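Local coordinates for DNA repair protein rhp9/CRB2 (Schizosaccharomyces pombe, PDB 2FHD) that acts in DNA repair, recognising methylated histone H4, probably through its tandem Tudor domains, at residues Tyr23-Leu28 / Gln45-Thr50; Val29-Ser34 / Thr141-Lys146; Gln71-Gly76 / Thr121-Pro126; Asp104-Ala109 / Val117-Ile122. One frame throughout, in Å; residues are numbered along the deposited sequence. Where two conformers were deposited one is given.

Interactions 1 and 2 lie on the same long strand, 23-32, of the first Tudor domain; interactions 3 and 4 belong to the second and share Thr121 and Ile122. The domains meet in part where interaction 1 touches interaction 3: Tyr23 N lies 2.8 Å from Val124 O, a probable hydrogen bond, and Pro25 CD packs at 3.1 Å from Ile122 O. The centres of these two contacts are about 14 Å apart, those of interactions 3 and 4 about 9 Å. Interaction 2, where a late loop covers the far end of strand 23-32, stands opposite interactions 3 and 4 across the chain's centre; its Lys146 holds a phosphate ion, probably from the crystallisation liquor.

Interaction 1 of 4, residues Tyr23-Leu28 / Gln45-Thr50; sequences YYPATL and QFDDAT
Phe46 brings the CD1 corner of its ring against three neighbours on 23-28: the methylene of Tyr24 (CB), the methyl of Ala26 (CB) and the carbonyl Pro25 O. The closest of these approaches is Phe46 CD1 to Pro25 O, 3.7 Å. CG stands anti to the carbonyl carbon (chi1 -69°), which turns it toward Tyr24 and Ala26. The ring also meets Phe16 edge-to-face and rests on Ala14 of strand 11-15, which fixes it in the interior. A water lying in the ring plane at its edge joins Pro25 O to Asp47 N, 3.1 Å from the latter.

Gln45 works mainly through its backbone, in a hydrogen-bonded antiparallel pair with Thr27. Gln45 N donates to Thr27 O at 2.8 Å, and Thr27 N returns a bond to Gln45 O at 2.9 Å. The extended Gln45 side chain carries OE1 to Ser4 N, while NE2 makes a weak bond to Ala49 O. Asp47 OD2 lies 3.5 Å from Pro25 CB, and the same carboxylate is salt-bridged to Arg11, which also binds Thr27 OG1. A type I turn from Phe46 to Ala49 reverses the chain into strand 51-55. The contact forms the open end of the hairpin of strands 23-32 and 41-46, part of the small SH3-like barrel of a Tudor domain.

Interaction 2 of 4, residues Val29-Ser34 / Thr141-Lys146; sequences VAPVHS and TLKDMK. With PO4 (phosphate ion), chain F.
Pro31 and Lys143 run alongside each other in opposite senses, the lysine's bent end lying against the proline ring. Lys143 NZ reaches 3.6 Å from Pro31 CD, and Lys143 CE packs at 3.7 Å from Ala30 CA. The carbonyl of the next residue presses on the same ring: Asp144 O is 3.4 Å from Pro31 CD and about as near to Ala30 CB.

On the other flank Met145, a selenomethionine, doubles back. Its CB sets off away from 29-34, but the bend at chi2 (-80°) brings SE to 3.4 Å from Pro31 O, and that at chi3 carries CE to His33 N and CB. Lys146 and Val29 cross obliquely, and Lys146 NZ passes close to Val29 CG1 on its way to the phosphate ion, where it bonds O1 at 2.9 Å. Both Met145 and Lys146 were modelled in two conformers, so these last contacts hold for one of them.

An alanine at Pro31 would probably open a gap between Lys143 and Met145, since CD, on which Lys143 lies, and CG, which meets Met145 SE, are gone.

Polar linkage between the segments runs through water, which receives a bond from Lys146 N and donates to Pro31 O at 2.6 Å. The rest is packing, much of it of carbon and selenium against backbone polar atoms. In the crystal the phosphate, bonded to both Lys146 NZ and Arg6 NH2, probably offsets their repulsion.

Interaction 3 of 4, residues Gln71-Gly76 / Thr121-Pro126; sequences QSTRLG and TIYVAP
Tyr123 lays its ring across Gln71, with Gln71 CB over one face, 3.7 Å from the ring centre and displaced toward the rim: a CH-pi contact. The backbone of the turn lies at the ring's edge instead, Thr73 N being 3.5 Å from Tyr123 CE2. From the tip of the ring Tyr123 OH donates to Gly76 O at 3.0 Å, arriving above the carbonyl plane. A phenylalanine in place of Tyr123 would probably leave Gly76 O without this donor, and the chain just after the turn less firmly held.

What puts the ring there is its first torsion (chi1 66°), with CG lodged between backbone N and carbonyl carbon, and the strand pairing beneath. Gln71 N gives a bond of 2.9 Å to Tyr123 O, nearly straight along the carbonyl direction, whereas Tyr123 N reaches Gln71 O at 3.1 Å from well above its plane. Thr73, second residue of the type I turn from Ser72 to Leu75, bonds through its N to Thr121 O at 3.0 Å.

Farther out, Phe22 of the first Tudor domain meets the Tyr123 ring edge-to-face. Strand 122-123 closes one margin of the second domain's sheet beside strand 69-72, shortly before helix 126-129, while Ser72 packs on Leu108 of strand 105-110.

Interaction 4 of 4, residues Asp104-Ala109 / Val117-Ile122; sequences DMVILA and VPISTI
Ile119 can be followed atom by atom against Asp104, Met105 and Val106. Its CB sits 3.5 Å from Asp104 O, and the CG2 branch stays by that same carbonyl. The other branch turns along the strand: CG1 passes 4.0 Å from Met105 O, and the tip, CD1, ends 4.0 Å from Val106 CB, with Val106 CG1 a little farther off.

Val106 carries the apolar core onward. Its CG1 is held between the backbone N and the carbonyl carbon (chi1 61°), which directs this methyl to two partners: Ile122 CD1 at 3.8 Å, from a side chain lying roughly at a right angle to it, and Val117 CG1 at 3.9 Å. Leu108 CD1 completes the cluster by touching both of those methyls. Away from it, Met105, a selenomethionine, bends so that CE rests 4.2 Å from Pro118 CB.

The backbones are laced together beneath. Val106 N meets Val117 O at 2.7 Å in an almost perfectly linear bond (178°), and Val117 N answers to Val106 O. Where the hairpin partner breaks into a short 3-10 turn at Ile119, the pairing persists through one more link, Ile119 N to Asp104 O at 3.0 Å, with the donor well above the carbonyl plane. A water also donates to Asp104 O and accepts a weak bond from Ser120 N, bridging the segments.

Every direct hydrogen bond between the two segments thus joins main-chain groups, and these set the hairpin's register. The side chains of Val106, Leu108, Val117, Ile119 and Ile122 add a buried apolar cluster inside this second SH3-like Tudor barrel.

Interaction 1 of 4, residues Tyr23-Leu28 / Gln45-Thr50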
loop_
_atom_site.group_PDB
_atom_site.type_symbol
_atom_site.label_atom_id
_atom_site.label_comp_id
_atom_site.label_asym_id
_atom_site.label_seq_id
_atom_site.Cartn_x
_atom_site.Cartn_y
_atom_site.Cartn_z
ATOM N N TYR A 23 2.584 -22.704 -2.873
ATOM C CA TYR A 23 2.699 -22.064 -1.545
ATOM C C TYR A 23 4.064 -21.430 -1.329
ATOM O O TYR A 23 5.125 -22.079 -1.543
ATOM C CB TYR A 23 2.478 -23.058 -0.399
ATOM C CG TYR A 23 1.002 -23.377 -0.174
ATOM C CD1 TYR A 23 0.279 -24.111 -1.135
ATOM C CD2 TYR A 23 0.328 -22.942 0.956
ATOM C CE1 TYR A 23 -1.056 -24.403 -0.995
ATOM C CE2 TYR A 23 -1.053 -23.221 1.117
ATOM C CZ TYR A 23 -1.715 -23.970 0.136
ATOM O OH TYR A 23 -3.030 -24.314 0.250
ATOM N N TYR A 24 4.069 -20.185 -0.893
ATOM C CA TYR A 24 5.338 -19.528 -0.621
ATOM C C TYR A 24 5.392 -19.020 0.807
ATOM O O TYR A 24 4.329 -18.808 1.422
ATOM C CB TYR A 24 5.557 -18.340 -1.564
ATOM C CG TYR A 24 5.795 -18.691 -3.003
ATOM C CD1 TYR A 24 7.045 -19.007 -3.482
ATOM C CD2 TYR A 24 4.751 -18.674 -3.910
ATOM C CE1 TYR A 24 7.235 -19.350 -4.858
ATOM C CE2 TYR A 24 4.916 -18.966 -5.226
ATOM C CZ TYR A 24 6.149 -19.313 -5.714
ATOM O OH TYR A 24 6.254 -19.579 -7.104
ATOM N N PRO A 25 6.611 -18.727 1.313
ATOM C CA PRO A 25 6.777 -18.036 2.636
ATOM C C PRO A 25 6.086 -16.640 2.656
ATOM O O PRO A 25 6.207 -15.864 1.716
ATOM C CB PRO A 25 8.317 -17.922 2.779
ATOM C CG PRO A 25 8.881 -19.067 1.927
ATOM C CD PRO A 25 7.931 -19.032 0.698
ATOM N N ALA A 26 5.372 -16.309 3.728
ATOM C CA ALA A 26 4.744 -15.008 3.777
ATOM C C ALA A 26 4.645 -14.715 5.266
ATOM O O ALA A 26 4.935 -15.592 6.115
ATOM C CB ALA A 26 3.410 -15.117 3.166
ATOM N N THR A 27 4.222 -13.502 5.587
ATOM C CA THR A 27 3.827 -13.094 6.923
ATOM C C THR A 27 2.297 -12.917 7.005
ATOM O O THR A 27 1.672 -12.259 6.155
ATOM C CB THR A 27 4.540 -11.785 7.178
ATOM O OG1 THR A 27 5.952 -12.052 7.119
ATOM C CG2 THR A 27 4.225 -11.182 8.580
ATOM N N LEU A 28 1.677 -13.574 7.980
ATOM C CA LEU A 28 0.280 -13.308 8.343
ATOM C C LEU A 28 0.160 -11.870 8.946
ATOM O O LEU A 28 0.739 -11.569 10.005
ATOM C CB LEU A 28 -0.243 -14.364 9.339
ATOM C CG LEU A 28 -1.712 -14.277 9.824
ATOM C CD1 LEU A 28 -2.632 -13.992 8.655
ATOM C CD2 LEU A 28 -2.200 -15.489 10.665
ATOM N N GLN A 45 1.385 -11.282 3.497
ATOM C CA GLN A 45 2.418 -10.588 2.688
ATOM C C GLN A 45 3.577 -11.534 2.217
ATOM O O GLN A 45 4.241 -12.144 2.994
ATOM C CB GLN A 45 2.988 -9.432 3.498
ATOM C CG GLN A 45 3.706 -8.438 2.655
ATOM C CD GLN A 45 4.169 -7.213 3.463
ATOM O OE1 GLN A 45 4.523 -7.290 4.650
ATOM N NE2 GLN A 45 4.167 -6.089 2.808
ATOM N N PHE A 46 3.813 -11.622 0.916
ATOM C CA PHE A 46 4.921 -12.404 0.391
ATOM C C PHE A 46 6.240 -11.626 0.586
ATOM O O PHE A 46 6.237 -10.452 1.004
ATOM C CB PHE A 46 4.578 -12.757 -1.055
ATOM C CG PHE A 46 3.440 -13.723 -1.134
ATOM C CD1 PHE A 46 3.636 -15.080 -0.760
ATOM C CD2 PHE A 46 2.135 -13.279 -1.439
ATOM C CE1 PHE A 46 2.573 -15.994 -0.807
ATOM C CE2 PHE A 46 1.028 -14.204 -1.478
ATOM C CZ PHE A 46 1.260 -15.557 -1.175
ATOM N N ASP A 47 7.338 -12.292 0.339
ATOM C CA ASP A 47 8.669 -11.773 0.705
ATOM C C ASP A 47 9.091 -10.656 -0.293
ATOM O O ASP A 47 9.964 -9.855 0.028
ATOM C CB ASP A 47 9.717 -12.927 0.838
ATOM C CG ASP A 47 9.467 -13.811 2.105
ATOM O OD1 ASP A 47 8.662 -13.383 2.991
ATOM O OD2 ASP A 47 10.064 -14.931 2.247
ATOM N N ASP A 48 8.421 -10.567 -1.452
ATOM C CA ASP A 48 8.588 -9.396 -2.326
ATOM C C ASP A 48 7.636 -8.241 -1.939
ATOM O O ASP A 48 7.492 -7.303 -2.701
ATOM C CB ASP A 48 8.371 -9.732 -3.764
ATOM C CG ASP A 48 6.945 -10.190 -4.040
ATOM O OD1 ASP A 48 6.013 -9.984 -3.221
ATOM O OD2 ASP A 48 6.713 -10.740 -5.131
ATOM N N ALA A 49 7.037 -8.295 -0.751
ATOM C CA ALA A 49 6.036 -7.357 -0.266
ATOM C C ALA A 49 4.653 -7.354 -0.909
ATOM O O ALA A 49 3.813 -6.630 -0.479
ATOM C CB ALA A 49 6.610 -5.874 -0.011
ATOM N N THR A 50 4.403 -8.158 -1.916
ATOM C CA THR A 50 3.037 -8.384 -2.405
ATOM C C THR A 50 2.111 -8.906 -1.304
ATOM O O THR A 50 2.471 -9.820 -0.528
ATOM C CB THR A 50 3.021 -9.401 -3.526
ATOM O OG1 THR A 50 3.789 -8.862 -4.596
ATOM C CG2 THR A 50 1.573 -9.609 -4.080
HETATM O O HOH W 1 7.444 -15.277 -0.489
#

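Interaction 2 of 4, residues Val29-Ser34 / Thr141-Lys146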
loop_
_atom_site.group_PDB
_atom_site.type_symbol
_atom_site.label_atom_id
_atom_site.label_comp_id
_atom_site.label_asym_id
_atom_site.label_seq_id
_atom_site.Cartn_x
_atom_site.Cartn_y
_atom_site.Cartn_z
ATOM N N VAL A 29 -0.576 -11.023 8.243
ATOM C CA VAL A 29 -0.636 -9.618 8.513
ATOM C C VAL A 29 -1.869 -9.292 9.412
ATOM O O VAL A 29 -1.759 -8.549 10.407
ATOM C CB VAL A 29 -0.643 -8.797 7.143
ATOM C CG1 VAL A 29 -0.937 -7.349 7.415
ATOM C CG2 VAL A 29 0.659 -8.841 6.443
ATOM N N ALA A 30 -3.019 -9.908 9.120
ATOM C CA ALA A 30 -4.259 -9.595 9.781
ATOM C C ALA A 30 -5.349 -10.575 9.329
ATOM O O ALA A 30 -5.368 -10.966 8.149
ATOM C CB ALA A 30 -4.681 -8.178 9.409
ATOM N N PRO A 31 -6.336 -10.867 10.229
ATOM C CA PRO A 31 -7.573 -11.532 9.839
ATOM C C PRO A 31 -8.409 -10.547 9.004
ATOM O O PRO A 31 -8.321 -9.306 9.157
ATOM C CB PRO A 31 -8.236 -11.845 11.187
ATOM C CG PRO A 31 -7.769 -10.636 12.122
ATOM C CD PRO A 31 -6.324 -10.444 11.673
ATOM N N VAL A 32 -9.202 -11.083 8.097
ATOM C CA VAL A 32 -10.065 -10.294 7.249
ATOM C C VAL A 32 -11.520 -10.823 7.431
ATOM O O VAL A 32 -11.797 -12.069 7.382
ATOM C CB VAL A 32 -9.653 -10.452 5.744
ATOM C CG1 VAL A 32 -10.519 -9.604 4.776
ATOM C CG2 VAL A 32 -8.189 -10.050 5.552
ATOM N N HIS A 33 -12.428 -9.891 7.697
ATOM C CA HIS A 33 -13.851 -10.135 7.573
ATOM C C HIS A 33 -14.273 -9.769 6.120
ATOM O O HIS A 33 -14.325 -8.614 5.746
ATOM C CB HIS A 33 -14.632 -9.337 8.643
ATOM C CG HIS A 33 -16.115 -9.411 8.505
ATOM N ND1 HIS A 33 -16.865 -10.463 9.003
ATOM C CD2 HIS A 33 -16.999 -8.574 7.913
ATOM C CE1 HIS A 33 -18.140 -10.278 8.722
ATOM N NE2 HIS A 33 -18.249 -9.142 8.053
ATOM N N SER A 34 -14.607 -10.765 5.327
ATOM C CA SER A 34 -15.179 -10.518 4.013
ATOM C C SER A 34 -16.616 -10.063 4.012
ATOM O O SER A 34 -17.403 -10.715 4.589
ATOM C CB SER A 34 -15.102 -11.785 3.194
ATOM O OG SER A 34 -15.726 -11.514 2.002
ATOM N N THR A 141 -1.329 -17.728 17.546
ATOM C CA THR A 141 -1.304 -16.709 16.455
ATOM C C THR A 141 -2.629 -15.874 16.379
ATOM O O THR A 141 -3.709 -16.404 16.193
ATOM C CB THR A 141 -0.900 -17.370 15.075
ATOM O OG1 THR A 141 0.062 -18.427 15.281
ATOM C CG2 THR A 141 -0.316 -16.317 14.110
ATOM N N LEU A 142 -2.537 -14.551 16.569
ATOM C CA LEU A 142 -3.772 -13.606 17.032
ATOM C C LEU A 142 -3.372 -12.234 17.867
ATOM O O LEU A 142 -2.865 -12.372 19.005
ATOM C CB LEU A 142 -4.902 -14.393 17.794
ATOM C CG LEU A 142 -5.797 -13.363 18.566
ATOM C CD1 LEU A 142 -7.324 -13.786 18.781
ATOM C CD2 LEU A 142 -5.192 -12.598 19.859
ATOM N N LYS A 143 -3.569 -10.961 17.377
ATOM C CA LYS A 143 -3.998 -10.498 16.002
ATOM C C LYS A 143 -5.176 -9.511 15.777
ATOM O O LYS A 143 -6.299 -9.684 16.272
ATOM C CB LYS A 143 -3.954 -11.581 14.923
ATOM C CG LYS A 143 -2.457 -11.733 14.441
ATOM C CD LYS A 143 -2.216 -12.595 13.233
ATOM C CE LYS A 143 -3.105 -12.195 12.176
ATOM N NZ LYS A 143 -4.195 -13.199 12.393
ATOM N N ASP A 144 -4.893 -8.489 14.969
ATOM C CA ASP A 144 -5.820 -7.357 14.751
ATOM C C ASP A 144 -6.408 -7.178 13.353
ATOM O O ASP A 144 -5.675 -7.160 12.383
ATOM C CB ASP A 144 -5.069 -6.074 15.056
ATOM C CG ASP A 144 -5.058 -5.756 16.500
ATOM O OD1 ASP A 144 -6.100 -5.261 17.007
ATOM O OD2 ASP A 144 -4.008 -5.943 17.138
HETATM N N MSE A 145 -7.704 -6.918 13.222
HETATM C CA MSE A 145 -8.257 -6.438 11.926
HETATM C C MSE A 145 -7.578 -5.141 11.399
HETATM O O MSE A 145 -7.281 -4.265 12.200
HETATM C CB MSE A 145 -9.767 -6.171 12.036
HETATM C CG MSE A 145 -10.600 -7.333 12.505
HETATM SE SE MSE A 145 -10.984 -8.605 11.107
HETATM C CE MSE A 145 -11.500 -7.291 9.476
ATOM N N LYS A 146 -7.340 -5.004 10.084
ATOM C CA LYS A 146 -6.863 -3.718 9.556
ATOM C C LYS A 146 -7.902 -2.608 9.930
ATOM O O LYS A 146 -9.101 -2.819 9.778
ATOM C CB LYS A 146 -6.630 -3.797 8.049
ATOM C CG LYS A 146 -5.596 -4.836 7.558
ATOM C CD LYS A 146 -4.200 -4.285 7.182
ATOM C CE LYS A 146 -3.285 -4.254 8.428
ATOM N NZ LYS A 146 -1.808 -4.310 8.156
HETATM P P PO4 F . 0.105 -1.892 10.818
HETATM O O1 PO4 F . 0.272 -3.042 9.812
HETATM O O2 PO4 F . -1.381 -1.728 11.155
HETATM O O3 PO4 F . 0.887 -2.125 12.107
HETATM O O4 PO4 F . 0.710 -0.620 10.200
HETATM O O HOH W 2 -8.502 -6.857 8.348
#

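Interaction 3 of 4, residues Gln71-Gly76 / Thr121-Pro126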
loop_
_atom_site.group_PDB
_atom_site.type_symbol
_atom_site.label_atom_id
_atom_site.label_comp_id
_atom_site.label_asym_id
_atom_site.label_seq_id
_atom_site.Cartn_x
_atom_site.Cartn_y
_atom_site.Cartn_z
ATOM N N GLN A 71 10.171 -27.902 -2.499
ATOM C CA GLN A 71 11.194 -27.471 -3.458
ATOM C C GLN A 71 11.950 -26.313 -2.904
ATOM O O GLN A 71 11.604 -25.789 -1.820
ATOM C CB GLN A 71 10.536 -27.148 -4.764
ATOM C CG GLN A 71 10.059 -28.433 -5.306
ATOM C CD GLN A 71 8.904 -28.341 -6.218
ATOM O OE1 GLN A 71 9.107 -28.340 -7.396
ATOM N NE2 GLN A 71 7.678 -28.325 -5.692
ATOM N N SER A 72 13.032 -25.951 -3.586
ATOM C CA SER A 72 13.803 -24.763 -3.210
ATOM C C SER A 72 14.155 -24.068 -4.516
ATOM O O SER A 72 14.429 -24.690 -5.534
ATOM C CB SER A 72 15.051 -25.119 -2.382
ATOM O OG SER A 72 16.053 -24.138 -2.467
ATOM N N THR A 73 13.969 -22.778 -4.469
ATOM C CA THR A 73 14.415 -21.797 -5.435
ATOM C C THR A 73 15.911 -21.888 -5.997
ATOM O O THR A 73 16.166 -21.454 -7.083
ATOM C CB THR A 73 14.059 -20.441 -4.707
ATOM O OG1 THR A 73 12.899 -19.840 -5.298
ATOM C CG2 THR A 73 15.140 -19.564 -4.559
ATOM N N ARG A 74 16.837 -22.470 -5.267
ATOM C CA ARG A 74 18.179 -22.674 -5.663
ATOM C C ARG A 74 18.491 -24.044 -6.252
ATOM O O ARG A 74 19.632 -24.261 -6.711
ATOM C CB ARG A 74 19.034 -22.543 -4.427
ATOM C CG ARG A 74 18.924 -21.076 -3.906
ATOM C CD ARG A 74 19.982 -20.826 -2.930
ATOM N NE ARG A 74 19.989 -19.430 -2.507
ATOM C CZ ARG A 74 20.890 -18.978 -1.626
ATOM N NH1 ARG A 74 21.862 -19.834 -1.158
ATOM N NH2 ARG A 74 20.871 -17.681 -1.287
ATOM N N LEU A 75 17.508 -24.960 -6.232
ATOM C CA LEU A 75 17.644 -26.305 -6.789
ATOM C C LEU A 75 16.616 -26.574 -7.938
ATOM O O LEU A 75 16.165 -27.676 -8.094
ATOM C CB LEU A 75 17.430 -27.336 -5.687
ATOM C CG LEU A 75 18.315 -26.910 -4.512
ATOM C CD1 LEU A 75 18.012 -27.762 -3.282
ATOM C CD2 LEU A 75 19.835 -26.949 -4.871
ATOM N N GLY A 76 16.200 -25.561 -8.675
ATOM C CA GLY A 76 15.321 -25.798 -9.804
ATOM C C GLY A 76 13.999 -26.350 -9.306
ATOM O O GLY A 76 13.481 -25.893 -8.272
ATOM N N THR A 121 14.009 -19.778 0.797
ATOM C CA THR A 121 14.109 -20.311 -0.590
ATOM C C THR A 121 13.030 -21.447 -0.826
ATOM O O THR A 121 12.720 -21.853 -1.936
ATOM C CB THR A 121 15.604 -20.806 -0.628
ATOM O OG1 THR A 121 16.459 -20.061 -1.512
ATOM C CG2 THR A 121 15.787 -22.204 -0.549
ATOM N N ILE A 122 12.430 -21.936 0.242
ATOM C CA ILE A 122 11.383 -22.941 0.134
ATOM C C ILE A 122 10.153 -22.506 -0.618
ATOM O O ILE A 122 9.660 -21.376 -0.477
ATOM C CB ILE A 122 10.983 -23.443 1.559
ATOM C CG1 ILE A 122 12.201 -24.098 2.220
ATOM C CG2 ILE A 122 9.734 -24.387 1.582
ATOM C CD1 ILE A 122 12.753 -25.377 1.543
ATOM N N TYR A 123 9.604 -23.430 -1.398
ATOM C CA TYR A 123 8.248 -23.253 -1.918
ATOM C C TYR A 123 7.664 -24.623 -2.066
ATOM O O TYR A 123 8.407 -25.611 -2.049
ATOM C CB TYR A 123 8.207 -22.457 -3.210
ATOM C CG TYR A 123 8.867 -23.118 -4.428
ATOM C CD1 TYR A 123 8.102 -23.705 -5.428
ATOM C CD2 TYR A 123 10.271 -23.143 -4.568
ATOM C CE1 TYR A 123 8.700 -24.306 -6.565
ATOM C CE2 TYR A 123 10.882 -23.740 -5.692
ATOM C CZ TYR A 123 10.081 -24.302 -6.691
ATOM O OH TYR A 123 10.699 -24.872 -7.804
ATOM N N VAL A 124 6.333 -24.709 -2.113
ATOM C CA VAL A 124 5.669 -25.993 -1.930
ATOM C C VAL A 124 4.522 -26.190 -2.895
ATOM O O VAL A 124 3.691 -25.289 -3.087
ATOM C CB VAL A 124 5.207 -26.241 -0.451
ATOM C CG1 VAL A 124 4.951 -27.752 -0.240
ATOM C CG2 VAL A 124 6.270 -25.808 0.522
ATOM N N ALA A 125 4.493 -27.363 -3.526
ATOM C CA ALA A 125 3.414 -27.681 -4.379
ATOM C C ALA A 125 2.161 -27.895 -3.536
ATOM O O ALA A 125 2.196 -28.586 -2.509
ATOM C CB ALA A 125 3.726 -28.895 -5.181
ATOM N N PRO A 126 1.041 -27.331 -3.989
ATOM C CA PRO A 126 -0.212 -27.675 -3.313
ATOM C C PRO A 126 -0.438 -29.203 -3.079
ATOM O O PRO A 126 -0.997 -29.557 -2.027
ATOM C CB PRO A 126 -1.296 -27.069 -4.269
ATOM C CG PRO A 126 -0.583 -25.928 -4.945
ATOM C CD PRO A 126 0.832 -26.417 -5.150
#

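Interaction 4 of 4, residues Asp104-Ala109 / Val117-Ile122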
loop_
_atom_site.group_PDB
_atom_site.type_symbol
_atom_site.label_atom_id
_atom_site.label_comp_id
_atom_site.label_asym_id
_atom_site.label_seq_id
_atom_site.Cartn_x
_atom_site.Cartn_y
_atom_site.Cartn_z
ATOM N N ASP A 104 16.204 -20.519 10.124
ATOM C CA ASP A 104 16.919 -19.795 9.151
ATOM C C ASP A 104 17.344 -20.666 7.976
ATOM O O ASP A 104 17.502 -20.192 6.853
ATOM C CB ASP A 104 18.233 -19.636 9.968
ATOM C CG ASP A 104 18.964 -18.663 9.463
ATOM O OD1 ASP A 104 18.202 -17.922 8.760
ATOM O OD2 ASP A 104 20.150 -18.692 9.637
HETATM N N MSE A 105 17.694 -21.921 8.300
HETATM C CA MSE A 105 18.352 -22.851 7.359
HETATM C C MSE A 105 17.548 -24.129 7.314
HETATM O O MSE A 105 16.960 -24.563 8.298
HETATM C CB MSE A 105 19.801 -23.221 7.785
HETATM C CG MSE A 105 20.755 -22.004 7.843
HETATM SE SE MSE A 105 21.155 -21.457 6.006
HETATM C CE MSE A 105 20.878 -19.352 6.060
ATOM N N VAL A 106 17.555 -24.761 6.160
ATOM C CA VAL A 106 17.010 -26.095 6.110
ATOM C C VAL A 106 17.935 -27.051 5.338
ATOM O O VAL A 106 18.491 -26.691 4.298
ATOM C CB VAL A 106 15.553 -26.062 5.531
ATOM C CG1 VAL A 106 15.559 -25.512 4.155
ATOM C CG2 VAL A 106 14.901 -27.463 5.615
ATOM N N ILE A 107 18.072 -28.255 5.842
ATOM C CA ILE A 107 18.713 -29.341 5.113
ATOM C C ILE A 107 17.652 -30.234 4.375
ATOM O O ILE A 107 16.673 -30.744 4.971
ATOM C CB ILE A 107 19.563 -30.214 6.105
ATOM C CG1 ILE A 107 20.518 -29.365 6.927
ATOM C CG2 ILE A 107 20.268 -31.396 5.350
ATOM C CD1 ILE A 107 21.087 -30.189 8.186
ATOM N N LEU A 108 17.875 -30.393 3.076
ATOM C CA LEU A 108 17.025 -31.065 2.093
ATOM C C LEU A 108 17.741 -32.275 1.510
ATOM O O LEU A 108 18.944 -32.208 1.289
ATOM C CB LEU A 108 16.782 -30.115 0.964
ATOM C CG LEU A 108 15.971 -28.896 1.378
ATOM C CD1 LEU A 108 15.672 -28.018 0.165
ATOM C CD2 LEU A 108 14.667 -29.335 2.082
ATOM N N ALA A 109 17.013 -33.370 1.246
ATOM C CA ALA A 109 17.572 -34.611 0.693
ATOM C C ALA A 109 16.890 -34.971 -0.593
ATOM O O ALA A 109 15.685 -34.773 -0.786
ATOM C CB ALA A 109 17.440 -35.758 1.688
ATOM N N VAL A 117 20.243 -25.216 2.679
ATOM C CA VAL A 117 19.746 -24.081 1.906
ATOM C C VAL A 117 19.019 -23.096 2.875
ATOM O O VAL A 117 18.590 -23.522 3.962
ATOM C CB VAL A 117 18.839 -24.719 0.831
ATOM C CG1 VAL A 117 17.380 -24.345 0.936
ATOM C CG2 VAL A 117 19.486 -24.779 -0.608
ATOM N N PRO A 118 18.940 -21.793 2.535
ATOM C CA PRO A 118 18.130 -20.902 3.378
ATOM C C PRO A 118 16.654 -21.279 3.314
ATOM O O PRO A 118 16.157 -21.613 2.243
ATOM C CB PRO A 118 18.336 -19.514 2.776
ATOM C CG PRO A 118 19.701 -19.614 2.003
ATOM C CD PRO A 118 19.579 -21.062 1.412
ATOM N N ILE A 119 15.986 -21.265 4.466
ATOM C CA ILE A 119 14.570 -21.593 4.644
ATOM C C ILE A 119 13.706 -20.623 3.730
ATOM O O ILE A 119 12.654 -21.047 3.156
ATOM C CB ILE A 119 14.296 -21.463 6.215
ATOM C CG1 ILE A 119 13.647 -22.691 6.927
ATOM C CG2 ILE A 119 13.771 -20.137 6.600
ATOM C CD1 ILE A 119 12.692 -23.275 6.179
ATOM N N SER A 120 14.160 -19.375 3.514
ATOM C CA SER A 120 13.394 -18.386 2.684
ATOM C C SER A 120 13.237 -18.776 1.207
ATOM O O SER A 120 12.389 -18.216 0.480
ATOM C CB SER A 120 14.070 -17.014 2.696
ATOM O OG SER A 120 15.369 -17.038 2.051
ATOM N N THR A 121 14.009 -19.778 0.797
ATOM C CA THR A 121 14.109 -20.311 -0.590
ATOM C C THR A 121 13.030 -21.447 -0.826
ATOM O O THR A 121 12.720 -21.853 -1.936
ATOM C CB THR A 121 15.604 -20.806 -0.628
ATOM O OG1 THR A 121 16.459 -20.061 -1.512
ATOM C CG2 THR A 121 15.787 -22.204 -0.549
ATOM N N ILE A 122 12.430 -21.936 0.242
ATOM C CA ILE A 122 11.383 -22.941 0.134
ATOM C C ILE A 122 10.153 -22.506 -0.618
ATOM O O ILE A 122 9.660 -21.376 -0.477
ATOM C CB ILE A 122 10.983 -23.443 1.559
ATOM C CG1 ILE A 122 12.201 -24.098 2.220
ATOM C CG2 ILE A 122 9.734 -24.387 1.582
ATOM C CD1 ILE A 122 12.753 -25.377 1.543
HETATM O O HOH W 3 16.632 -18.097 5.339
#